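Local coordinates for protein prolyl-tRNA synthetase (Giardia lamblia ATCC 50803, PDB 3IAL) that probably charges tRNA(Pro) with L-proline at the expense of ATP, and was crystallised holding the prolyl-adenylate intermediate, at residues 487-492 against 510-515; 207-212 against 225-230; 298-303 against 339-344; 303-308 against 352-357. All coordinates share one frame; numbering follows the deposited sequence.

From the N terminus, interaction 2 comes first, closing the short hairpin 207-229 of the class II core. Next, 298-303 and 303-308 lead into and form strand 302-307 of the anticodon-binding domain, used by interactions 3 and 4. These cross along the chain: 298-303 joins 339-344 and 303-308 joins 352-357, so the two loops overlap, share Val-303 and set edge strand 340-342 and helix 350-359 against the same strand, 302-307. Interaction 1 closes last, joining 487-492 to 510-515 in the C-terminal domain. It touches interaction 2, since strand 485-489 pairs with strand 207-211, and Arg-487 forms a salt bridge with Asp-227. Interactions 1 and 3 lie about 43 Å apart between centres.

Interaction 1: 487-492 against 510-515; sequences RGHNPD and CYMYCA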
# COMPACT_ATOMS: atom_id res chain seq x y z
N ARG B 487 19.75 25.24 -11.33
CA ARG B 487 18.60 24.46 -10.92
C ARG B 487 17.32 25.25 -11.00
O ARG B 487 16.28 24.72 -11.41
CB ARG B 487 18.79 23.97 -9.48
CG ARG B 487 20.01 23.09 -9.31
CD ARG B 487 19.90 21.80 -10.11
NE ARG B 487 19.10 20.80 -9.42
CZ ARG B 487 18.97 19.53 -9.82
NH1 ARG B 487 19.55 19.11 -10.93
NH2 ARG B 487 18.24 18.68 -9.10
N GLY B 488 17.38 26.51 -10.59
CA GLY B 488 16.24 27.41 -10.69
C GLY B 488 16.29 28.55 -9.69
O GLY B 488 17.31 28.79 -9.04
N HIS B 489 15.16 29.23 -9.56
CA HIS B 489 15.02 30.32 -8.61
C HIS B 489 13.74 30.13 -7.80
O HIS B 489 12.85 29.39 -8.19
CB HIS B 489 14.99 31.66 -9.35
CG HIS B 489 13.69 31.96 -10.02
ND1 HIS B 489 13.29 31.35 -11.19
CD2 HIS B 489 12.69 32.82 -9.69
CE1 HIS B 489 12.11 31.81 -11.55
NE2 HIS B 489 11.72 32.70 -10.65
N ASN B 490 13.67 30.81 -6.67
CA ASN B 490 12.46 30.84 -5.85
C ASN B 490 11.73 32.14 -6.13
O ASN B 490 12.23 33.21 -5.79
CB ASN B 490 12.84 30.76 -4.37
CG ASN B 490 11.66 30.48 -3.47
OD1 ASN B 490 10.53 30.89 -3.75
ND2 ASN B 490 11.91 29.79 -2.37
N PRO B 491 10.54 32.06 -6.77
CA PRO B 491 9.83 33.30 -7.11
C PRO B 491 9.42 34.12 -5.89
O PRO B 491 9.26 35.34 -6.00
CB PRO B 491 8.60 32.80 -7.87
CG PRO B 491 8.94 31.45 -8.33
CD PRO B 491 9.81 30.88 -7.25
N ASP B 492 9.26 33.46 -4.74
CA ASP B 492 8.92 34.13 -3.48
C ASP B 492 10.08 34.93 -2.87
O ASP B 492 9.86 35.70 -1.93
CB ASP B 492 8.39 33.11 -2.47
CG ASP B 492 7.10 32.45 -2.93
OD1 ASP B 492 6.21 33.16 -3.45
OD2 ASP B 492 6.98 31.21 -2.79
N CYS B 510 16.34 38.02 -10.37
CA CYS B 510 16.11 36.87 -9.48
C CYS B 510 17.43 36.39 -8.88
O CYS B 510 18.51 36.82 -9.30
CB CYS B 510 15.49 35.71 -10.26
SG CYS B 510 16.61 34.95 -11.50
N TYR B 511 17.33 35.48 -7.90
CA TYR B 511 18.49 34.74 -7.41
C TYR B 511 18.40 33.30 -7.93
O TYR B 511 17.48 32.57 -7.57
CB TYR B 511 18.57 34.74 -5.89
CG TYR B 511 18.57 36.12 -5.29
CD1 TYR B 511 19.73 36.88 -5.25
CD2 TYR B 511 17.40 36.67 -4.78
CE1 TYR B 511 19.72 38.17 -4.71
CE2 TYR B 511 17.38 37.93 -4.23
CZ TYR B 511 18.54 38.68 -4.20
OH TYR B 511 18.50 39.94 -3.66
N MET B 512 19.34 32.92 -8.78
CA MET B 512 19.41 31.55 -9.25
C MET B 512 20.19 30.72 -8.24
O MET B 512 20.99 31.26 -7.45
CB MET B 512 20.06 31.46 -10.63
CG MET B 512 19.14 31.83 -11.77
SD MET B 512 17.69 30.75 -11.85
CE MET B 512 16.99 31.25 -13.42
N TYR B 513 19.94 29.42 -8.27
CA TYR B 513 20.66 28.44 -7.49
C TYR B 513 21.30 27.42 -8.42
O TYR B 513 20.62 26.81 -9.26
CB TYR B 513 19.73 27.70 -6.53
CG TYR B 513 19.20 28.54 -5.40
CD1 TYR B 513 19.72 28.43 -4.12
CD2 TYR B 513 18.14 29.42 -5.61
CE1 TYR B 513 19.22 29.18 -3.08
CE2 TYR B 513 17.63 30.18 -4.57
CZ TYR B 513 18.16 30.05 -3.30
OH TYR B 513 17.67 30.80 -2.27
N CYS B 514 22.60 27.22 -8.23
CA CYS B 514 23.38 26.32 -9.05
C CYS B 514 23.90 25.20 -8.14
O CYS B 514 24.21 25.45 -6.97
CB CYS B 514 24.54 27.09 -9.69
SG CYS B 514 25.94 26.13 -10.19
N ALA B 515 24.01 23.99 -8.69
CA ALA B 515 24.51 22.84 -7.93
C ALA B 515 24.84 21.65 -8.82
O ALA B 515 24.32 21.52 -9.93
CB ALA B 515 23.50 22.41 -6.88
O HOH W 1 14.50 34.91 -7.27
O HOH W 2 15.41 32.72 -5.86
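Two backbone hydrogen bonds hold the antiparallel strands 487-489 and 510-515 together, and both meet their acceptors nearly along the C=O axis. Arg-487 N donates to Tyr-513 O at 2.7 Å, while Tyr-513 N returns a bond to Gly-488 O at 2.8 Å. Arg-487 and Gly-488 thus both face Tyr-513, a classic beta bulge. Gly-488 sits at phi 156°, psi -167°, where a CB would jam against the preceding carbonyl oxygen.

Beyond the bulge the strands part and water takes over. One water accepts from Asn-490 N and also bonds Tyr-511 O; another accepts from Tyr-511 N and bonds Asn-490 O. Asn-490 OD1 also accepts from Asp-492 N, 3.0 Å away, forming an Asx turn that curls the chain out of the strand.

Sulfur and aromatic groups carry much of the side-chain contact. Met-512, bent at chi2 (-60°), lays SD against the Gly-488 carbonyl, 3.4 Å from its C atom. The His-489 ring is met obliquely by Cys-510, whose CB lies 4.1 Å from His-489 CD2. Gly-488 O also lies in the plane of the Tyr-513 ring, at its edge, 3.6 Å from Tyr-513 CD2. The hydroxyl of Tyr-513 is bound by Glu-493, and the Arg-487 guanidinium by Glu-485 and Asp-227.

In this C-terminal domain of the synthetase, strand 510-515 is flanked by 485-489 and, antiparallel, by 459-464, where Met-512 packs on Phe-462 and Phe-464. Strand 485-489 pairs in turn with 207-211 of the catalytic core.

Interaction 2: 207-212 against 225-230; sequences QKLRRV and VSDVVM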
# COMPACT_ATOMS: atom_id res chain seq x y z
N GLN B 207 15.56 22.76 -0.78
CA GLN B 207 15.41 24.07 -1.43
C GLN B 207 14.26 24.05 -2.42
O GLN B 207 14.33 23.37 -3.45
CB GLN B 207 16.70 24.48 -2.16
CG GLN B 207 16.62 25.86 -2.81
CD GLN B 207 16.41 26.98 -1.80
OE1 GLN B 207 17.17 27.12 -0.84
NE2 GLN B 207 15.38 27.79 -2.02
N LYS B 208 13.20 24.80 -2.11
CA LYS B 208 12.07 24.97 -3.02
C LYS B 208 12.47 25.88 -4.17
O LYS B 208 12.87 27.01 -3.94
CB LYS B 208 10.87 25.56 -2.28
CG LYS B 208 9.77 26.09 -3.20
CD LYS B 208 8.47 26.33 -2.43
CE LYS B 208 7.37 26.81 -3.35
NZ LYS B 208 6.07 26.88 -2.62
N LEU B 209 12.34 25.39 -5.40
CA LEU B 209 12.67 26.17 -6.59
C LEU B 209 11.65 26.03 -7.70
O LEU B 209 11.02 24.98 -7.85
CB LEU B 209 14.01 25.73 -7.16
CG LEU B 209 15.24 25.85 -6.27
CD1 LEU B 209 16.40 25.12 -6.91
CD2 LEU B 209 15.58 27.32 -5.99
N ARG B 210 11.51 27.09 -8.49
CA ARG B 210 10.95 26.98 -9.81
C ARG B 210 12.08 26.47 -10.72
O ARG B 210 13.07 27.17 -10.95
CB ARG B 210 10.44 28.35 -10.29
CG ARG B 210 9.87 28.36 -11.72
CD ARG B 210 8.51 27.68 -11.79
NE ARG B 210 7.46 28.44 -11.12
CZ ARG B 210 6.80 29.48 -11.64
NH1 ARG B 210 7.07 29.91 -12.87
NH2 ARG B 210 5.87 30.09 -10.93
N ARG B 211 11.94 25.24 -11.21
CA ARG B 211 12.95 24.65 -12.09
C ARG B 211 13.13 25.52 -13.33
O ARG B 211 12.16 26.05 -13.87
CB ARG B 211 12.56 23.21 -12.46
CG ARG B 211 13.50 22.49 -13.43
CD ARG B 211 14.82 22.13 -12.79
NE ARG B 211 14.74 21.03 -11.83
CZ ARG B 211 15.41 20.97 -10.67
NH1 ARG B 211 16.18 21.97 -10.26
NH2 ARG B 211 15.29 19.90 -9.88
N VAL B 212 14.38 25.70 -13.76
CA VAL B 212 14.66 26.46 -14.98
C VAL B 212 13.79 25.98 -16.15
O VAL B 212 13.55 24.78 -16.32
CB VAL B 212 16.15 26.37 -15.38
CG1 VAL B 212 17.01 27.13 -14.37
CG2 VAL B 212 16.59 24.92 -15.54
N VAL B 225 10.16 22.27 -7.66
CA VAL B 225 10.92 21.15 -7.12
C VAL B 225 11.48 21.44 -5.73
O VAL B 225 11.62 22.59 -5.32
CB VAL B 225 12.12 20.80 -8.04
CG1 VAL B 225 11.62 20.39 -9.42
CG2 VAL B 225 13.12 21.97 -8.14
N SER B 226 11.78 20.36 -5.02
CA SER B 226 12.55 20.41 -3.80
C SER B 226 13.89 19.74 -4.08
O SER B 226 13.96 18.52 -4.24
CB SER B 226 11.83 19.70 -2.66
OG SER B 226 12.58 19.80 -1.45
N ASP B 227 14.94 20.56 -4.17
CA ASP B 227 16.31 20.07 -4.36
C ASP B 227 16.99 19.96 -3.00
O ASP B 227 17.27 20.96 -2.36
CB ASP B 227 17.10 21.04 -5.24
CG ASP B 227 16.87 20.82 -6.71
OD1 ASP B 227 16.33 19.76 -7.10
OD2 ASP B 227 17.26 21.71 -7.49
N VAL B 228 17.27 18.73 -2.57
CA VAL B 228 17.77 18.49 -1.22
C VAL B 228 19.29 18.31 -1.24
O VAL B 228 19.80 17.47 -1.96
CB VAL B 228 17.13 17.24 -0.62
CG1 VAL B 228 17.80 16.87 0.71
CG2 VAL B 228 15.62 17.45 -0.43
N VAL B 229 20.00 19.10 -0.45
CA VAL B 229 21.44 18.94 -0.33
C VAL B 229 21.77 17.63 0.41
O VAL B 229 21.33 17.41 1.54
CB VAL B 229 22.10 20.11 0.41
CG1 VAL B 229 23.61 19.87 0.50
CG2 VAL B 229 21.79 21.42 -0.30
N MET B 230 22.55 16.78 -0.25
CA MET B 230 22.99 15.50 0.31
C MET B 230 24.39 15.66 0.92
O MET B 230 25.09 16.63 0.61
CB MET B 230 23.00 14.44 -0.78
CG MET B 230 21.60 14.15 -1.33
SD MET B 230 20.63 13.14 -0.20
CE MET B 230 21.42 11.56 -0.44
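Arg-211 lays one face of its guanidinium over Val-225, whose CG2 stands 3.4 Å above the plane, offset toward the rim. The two residues belong to a beta hairpin of the class II synthetase core, formed by strands 207-211 and 222-229. Bends at chi2 (71°) and chi3 (73°) fold the arginine chain back across the neighbouring strand, bringing its end to Asp-227. There it forms a two-pronged, end-on salt bridge, NH1 to OD2 and NH2 to OD1, each oxygen using its syn lone pair and the two planes nearly coplanar. The same groups have second partners: Gln-237 accepts from Arg-211 NH2, and Arg-487 forms a salt bridge with Asp-227 OD2. With two arginines around one aspartate, the buried carboxylate probably stays ionised.

The strands are strongly twisted, at 137°. Gln-207 and Asp-227 form a hydrogen-bonded pair, Gln-207 N to Asp-227 O at 2.9 Å and Asp-227 N to Gln-207 O at 3.0 Å, both donors above the carbonyl planes. Leu-209 and Val-225 form the next such pair, and the non-hydrogen-bonded pair Lys-208 and Ser-226 lies between them with side chains on the other face. Leu-209 adds apolar contact, its CB 4.0 Å from Val-225 CG2. The side chain of Val-225 lies about 6 Å from the bound prolyl-adenylate, nearest atoms, so the hairpin runs close to the active site. Leu-209 CD1, at the tip of that side chain, rests 3.6 Å from Asp-227 OD2.

Interaction 3: 298-303 against 339-344; sequences APIHVV and RVSIDD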
# COMPACT_ATOMS: atom_id res chain seq x y z
N ALA B 298 10.98 4.56 11.89
CA ALA B 298 11.67 3.57 12.72
C ALA B 298 10.77 2.34 12.87
O ALA B 298 9.69 2.45 13.46
CB ALA B 298 11.99 4.15 14.10
N PRO B 299 11.19 1.18 12.33
CA PRO B 299 10.38 -0.02 12.57
C PRO B 299 10.22 -0.35 14.06
O PRO B 299 9.20 -0.90 14.46
CB PRO B 299 11.15 -1.12 11.83
CG PRO B 299 11.87 -0.40 10.75
CD PRO B 299 12.31 0.90 11.41
N ILE B 300 11.23 0.01 14.86
CA ILE B 300 11.17 -0.08 16.32
C ILE B 300 11.54 1.28 16.90
O ILE B 300 12.67 1.72 16.75
CB ILE B 300 12.17 -1.15 16.83
CG1 ILE B 300 11.68 -2.56 16.48
CG2 ILE B 300 12.39 -1.03 18.34
CD1 ILE B 300 12.79 -3.60 16.49
N HIS B 301 10.59 1.95 17.54
CA HIS B 301 10.88 3.23 18.20
C HIS B 301 11.83 3.04 19.37
O HIS B 301 12.69 3.88 19.64
CB HIS B 301 9.61 3.86 18.75
CG HIS B 301 8.67 4.40 17.72
ND1 HIS B 301 7.36 3.99 17.63
CD2 HIS B 301 8.84 5.33 16.75
CE1 HIS B 301 6.76 4.64 16.64
NE2 HIS B 301 7.64 5.46 16.09
N VAL B 302 11.65 1.94 20.10
CA VAL B 302 12.32 1.72 21.38
C VAL B 302 12.73 0.26 21.54
O VAL B 302 11.92 -0.64 21.36
CB VAL B 302 11.38 2.06 22.56
CG1 VAL B 302 12.05 1.75 23.89
CG2 VAL B 302 10.94 3.52 22.50
N VAL B 303 13.99 0.03 21.88
CA VAL B 303 14.43 -1.32 22.23
C VAL B 303 14.70 -1.36 23.73
O VAL B 303 15.48 -0.55 24.25
CB VAL B 303 15.65 -1.77 21.41
CG1 VAL B 303 16.83 -0.79 21.57
CG2 VAL B 303 16.04 -3.20 21.81
N ARG B 339 6.15 1.40 18.75
CA ARG B 339 6.66 0.11 18.34
C ARG B 339 7.84 -0.18 19.26
O ARG B 339 8.80 0.59 19.31
CB ARG B 339 7.07 0.12 16.87
CG ARG B 339 5.88 0.40 15.93
CD ARG B 339 6.27 0.45 14.46
NE ARG B 339 7.04 1.64 14.11
CZ ARG B 339 6.53 2.84 13.80
NH1 ARG B 339 5.22 3.05 13.79
NH2 ARG B 339 7.34 3.84 13.48
N VAL B 340 7.74 -1.27 20.00
CA VAL B 340 8.70 -1.62 21.04
C VAL B 340 9.22 -3.02 20.81
O VAL B 340 8.46 -3.92 20.46
CB VAL B 340 8.04 -1.53 22.43
CG1 VAL B 340 9.03 -1.88 23.53
CG2 VAL B 340 7.44 -0.13 22.63
N SER B 341 10.52 -3.21 21.00
CA SER B 341 11.12 -4.54 20.97
C SER B 341 11.85 -4.83 22.29
O SER B 341 12.36 -3.91 22.94
CB SER B 341 12.09 -4.65 19.80
OG SER B 341 12.50 -6.00 19.63
N ILE B 342 11.89 -6.11 22.66
CA ILE B 342 12.61 -6.58 23.84
C ILE B 342 13.68 -7.56 23.36
O ILE B 342 13.34 -8.60 22.79
CB ILE B 342 11.67 -7.34 24.80
CG1 ILE B 342 10.51 -6.46 25.26
CG2 ILE B 342 12.45 -7.86 26.04
CD1 ILE B 342 9.44 -7.22 26.07
N ASP B 343 14.95 -7.22 23.60
CA ASP B 343 16.07 -8.12 23.25
C ASP B 343 16.54 -8.89 24.47
O ASP B 343 17.49 -8.48 25.14
CB ASP B 343 17.25 -7.34 22.66
CG ASP B 343 18.32 -8.25 22.06
OD1 ASP B 343 18.57 -9.34 22.60
OD2 ASP B 343 18.95 -7.87 21.06
N ASP B 344 15.90 -10.02 24.73
CA ASP B 344 16.24 -10.86 25.88
C ASP B 344 17.26 -11.96 25.56
O ASP B 344 17.27 -12.99 26.23
CB ASP B 344 14.96 -11.45 26.50
CG ASP B 344 14.12 -12.24 25.50
OD1 ASP B 344 14.51 -12.35 24.31
OD2 ASP B 344 13.06 -12.74 25.92
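Ala-298 O is gripped by two donors, both from the guanidinium of Arg-339, which approaches side-on. NE donates at 2.8 Å to Ala-298 O from within the carbonyl plane, whereas NH2 reaches the same oxygen from above that plane, at 2.7 Å. The arginine chain runs extended through chi2, bringing CD 3.2 Å from Pro-299 O, and the bend at chi3 (-71°) then turns NE toward Ala-298 O. One guanidinium face is turned to His-301, whose CE1 stands 3.2 Å above the plane, offset toward the rim, with ring and guanidinium 37° apart. ND1 of the same imidazole accepts an almost straight bond (173°) from Arg-339 N, 3.1 Å away. ND1 therefore carries no proton, and its bond helps fix the rotation of the ring.

Arg-339 O receives Val-302 N nearly along its C=O axis and, more weakly, His-301 N. Parallel pairing follows, with Ser-341 N donating to Val-302 O at 2.9 Å. Val-302 and Val-340 share one face of the sheet, Val-303 and Ser-341 the other. Beside them the tip of Ile-300, CD1, presses on Ser-341 CB at 3.5 Å. Pro-299 and Arg-339 also touch Phe-56 of helix 52-71.

Strand 302-307, helix 315-334 and strand 340-342 make a beta-alpha-beta unit, with 340-342 at one edge of the five-stranded mixed sheet of the class IIa anticodon-binding domain.

Interaction 4: 303-308 against 352-357; sequences VIIPIG and DKLYYY
The close-fitting end of this contact lies where Tyr-357 turns the face of its ring to Val-303. CG2 of the valine, anti to its backbone N, sits over the ring centre, 3.8 Å from the centroid and 13° off the normal, a clear CH-pi contact. CG1 of Val-303 reaches the ring at its root, 4.0 Å from Tyr-357 CG. The opposite face of the same ring is met by Tyr-356 CD2, 3.6 Å above the plane and offset toward the rim, so the aromatic group is held between strand and helix neighbour. Its orientation is further fixed at the hydroxyl, which is hydrogen-bonded to Asp-343 OD2, just beyond strand 340-342.

Helix 350-359 packs here on the sheet of the anticodon-binding domain, its segment 352-357 running almost antiparallel to strand 303-307, at 176°. The axes of the two segments come no closer than 11.3 Å, and with no hydrogen bond between the segments the junction relies on side chains alone.

The fit is looser around Ile-305 CD1, which approaches Tyr-357 CD2 obliquely at 4.4 Å and Leu-354 CD2 at 4.3 Å. Lys-353, extended beyond CG, slides past Ile-305 in the opposite direction, and CG2 of that isoleucine touches the lysine chain at CD and lies 3.9 Å from NZ. The ammonium has a long, weak ion pair with Asp-343. The solvent side lies on the helix, where Tyr-356, which backs the Tyr-357 ring, is exposed.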
# COMPACT_ATOMS: atom_id res chain seq x y z
N VAL B 303 13.99 0.03 21.88
CA VAL B 303 14.43 -1.32 22.23
C VAL B 303 14.70 -1.36 23.73
O VAL B 303 15.48 -0.55 24.25
CB VAL B 303 15.65 -1.77 21.41
CG1 VAL B 303 16.83 -0.79 21.57
CG2 VAL B 303 16.04 -3.20 21.81
N ILE B 304 14.05 -2.28 24.43
CA ILE B 304 14.25 -2.42 25.87
C ILE B 304 15.18 -3.60 26.08
O ILE B 304 14.91 -4.69 25.60
CB ILE B 304 12.92 -2.65 26.61
CG1 ILE B 304 11.87 -1.61 26.20
CG2 ILE B 304 13.13 -2.56 28.11
CD1 ILE B 304 10.55 -1.74 26.96
N ILE B 305 16.27 -3.38 26.80
CA ILE B 305 17.28 -4.40 27.00
C ILE B 305 17.41 -4.77 28.48
O ILE B 305 17.82 -3.94 29.29
CB ILE B 305 18.65 -3.95 26.46
CG1 ILE B 305 18.55 -3.65 24.95
CG2 ILE B 305 19.71 -5.03 26.70
CD1 ILE B 305 19.75 -2.92 24.38
N PRO B 306 17.04 -6.01 28.83
CA PRO B 306 17.33 -6.48 30.18
C PRO B 306 18.83 -6.67 30.36
O PRO B 306 19.45 -7.31 29.52
CB PRO B 306 16.60 -7.84 30.26
CG PRO B 306 15.86 -8.00 28.99
CD PRO B 306 16.40 -7.04 28.00
N ILE B 307 19.41 -6.10 31.41
CA ILE B 307 20.84 -6.25 31.66
C ILE B 307 21.10 -7.04 32.94
O ILE B 307 20.25 -7.09 33.84
CB ILE B 307 21.60 -4.89 31.71
CG1 ILE B 307 21.13 -4.01 32.87
CG2 ILE B 307 21.45 -4.16 30.39
CD1 ILE B 307 21.88 -2.69 32.97
N GLY B 308 22.27 -7.67 32.99
CA GLY B 308 22.72 -8.42 34.16
C GLY B 308 21.94 -9.67 34.48
O GLY B 308 22.02 -10.17 35.61
N ASP B 352 27.85 -5.81 21.53
CA ASP B 352 27.33 -6.33 20.27
C ASP B 352 25.86 -5.93 20.06
O ASP B 352 25.47 -5.61 18.93
CB ASP B 352 27.48 -7.85 20.21
CG ASP B 352 28.94 -8.30 20.24
OD1 ASP B 352 29.84 -7.47 19.95
OD2 ASP B 352 29.20 -9.48 20.57
N LYS B 353 25.07 -5.92 21.13
CA LYS B 353 23.68 -5.46 21.02
C LYS B 353 23.61 -3.99 20.63
O LYS B 353 22.86 -3.63 19.73
CB LYS B 353 22.92 -5.65 22.33
CG LYS B 353 22.47 -7.07 22.59
CD LYS B 353 21.64 -7.13 23.85
CE LYS B 353 21.51 -8.55 24.37
NZ LYS B 353 20.83 -8.62 25.69
N LEU B 354 24.40 -3.16 21.31
CA LEU B 354 24.43 -1.73 21.07
C LEU B 354 24.87 -1.41 19.65
O LEU B 354 24.24 -0.61 18.98
CB LEU B 354 25.33 -1.01 22.07
CG LEU B 354 24.85 -0.99 23.53
CD1 LEU B 354 25.64 0.03 24.35
CD2 LEU B 354 23.36 -0.69 23.59
N TYR B 355 25.96 -2.03 19.21
CA TYR B 355 26.42 -1.91 17.83
C TYR B 355 25.26 -2.09 16.85
O TYR B 355 25.07 -1.26 15.95
CB TYR B 355 27.49 -2.96 17.51
CG TYR B 355 27.74 -3.12 16.02
CD1 TYR B 355 28.48 -2.17 15.32
CD2 TYR B 355 27.22 -4.21 15.32
CE1 TYR B 355 28.71 -2.30 13.95
CE2 TYR B 355 27.44 -4.35 13.94
CZ TYR B 355 28.19 -3.40 13.27
OH TYR B 355 28.42 -3.51 11.92
N TYR B 356 24.51 -3.17 17.03
CA TYR B 356 23.43 -3.56 16.12
C TYR B 356 22.28 -2.55 16.12
O TYR B 356 21.85 -2.10 15.06
CB TYR B 356 22.92 -4.96 16.46
CG TYR B 356 21.74 -5.43 15.63
CD1 TYR B 356 21.93 -5.98 14.36
CD2 TYR B 356 20.44 -5.34 16.11
CE1 TYR B 356 20.86 -6.41 13.59
CE2 TYR B 356 19.35 -5.77 15.34
CZ TYR B 356 19.57 -6.31 14.08
OH TYR B 356 18.51 -6.74 13.32
N TYR B 357 21.78 -2.21 17.30
CA TYR B 357 20.65 -1.28 17.41
C TYR B 357 21.01 0.14 16.98
O TYR B 357 20.17 0.85 16.43
CB TYR B 357 20.00 -1.33 18.80
CG TYR B 357 19.36 -2.67 19.05
CD1 TYR B 357 18.34 -3.13 18.20
CD2 TYR B 357 19.78 -3.51 20.07
CE1 TYR B 357 17.75 -4.37 18.39
CE2 TYR B 357 19.19 -4.76 20.26
CZ TYR B 357 18.18 -5.18 19.41
OH TYR B 357 17.58 -6.42 19.56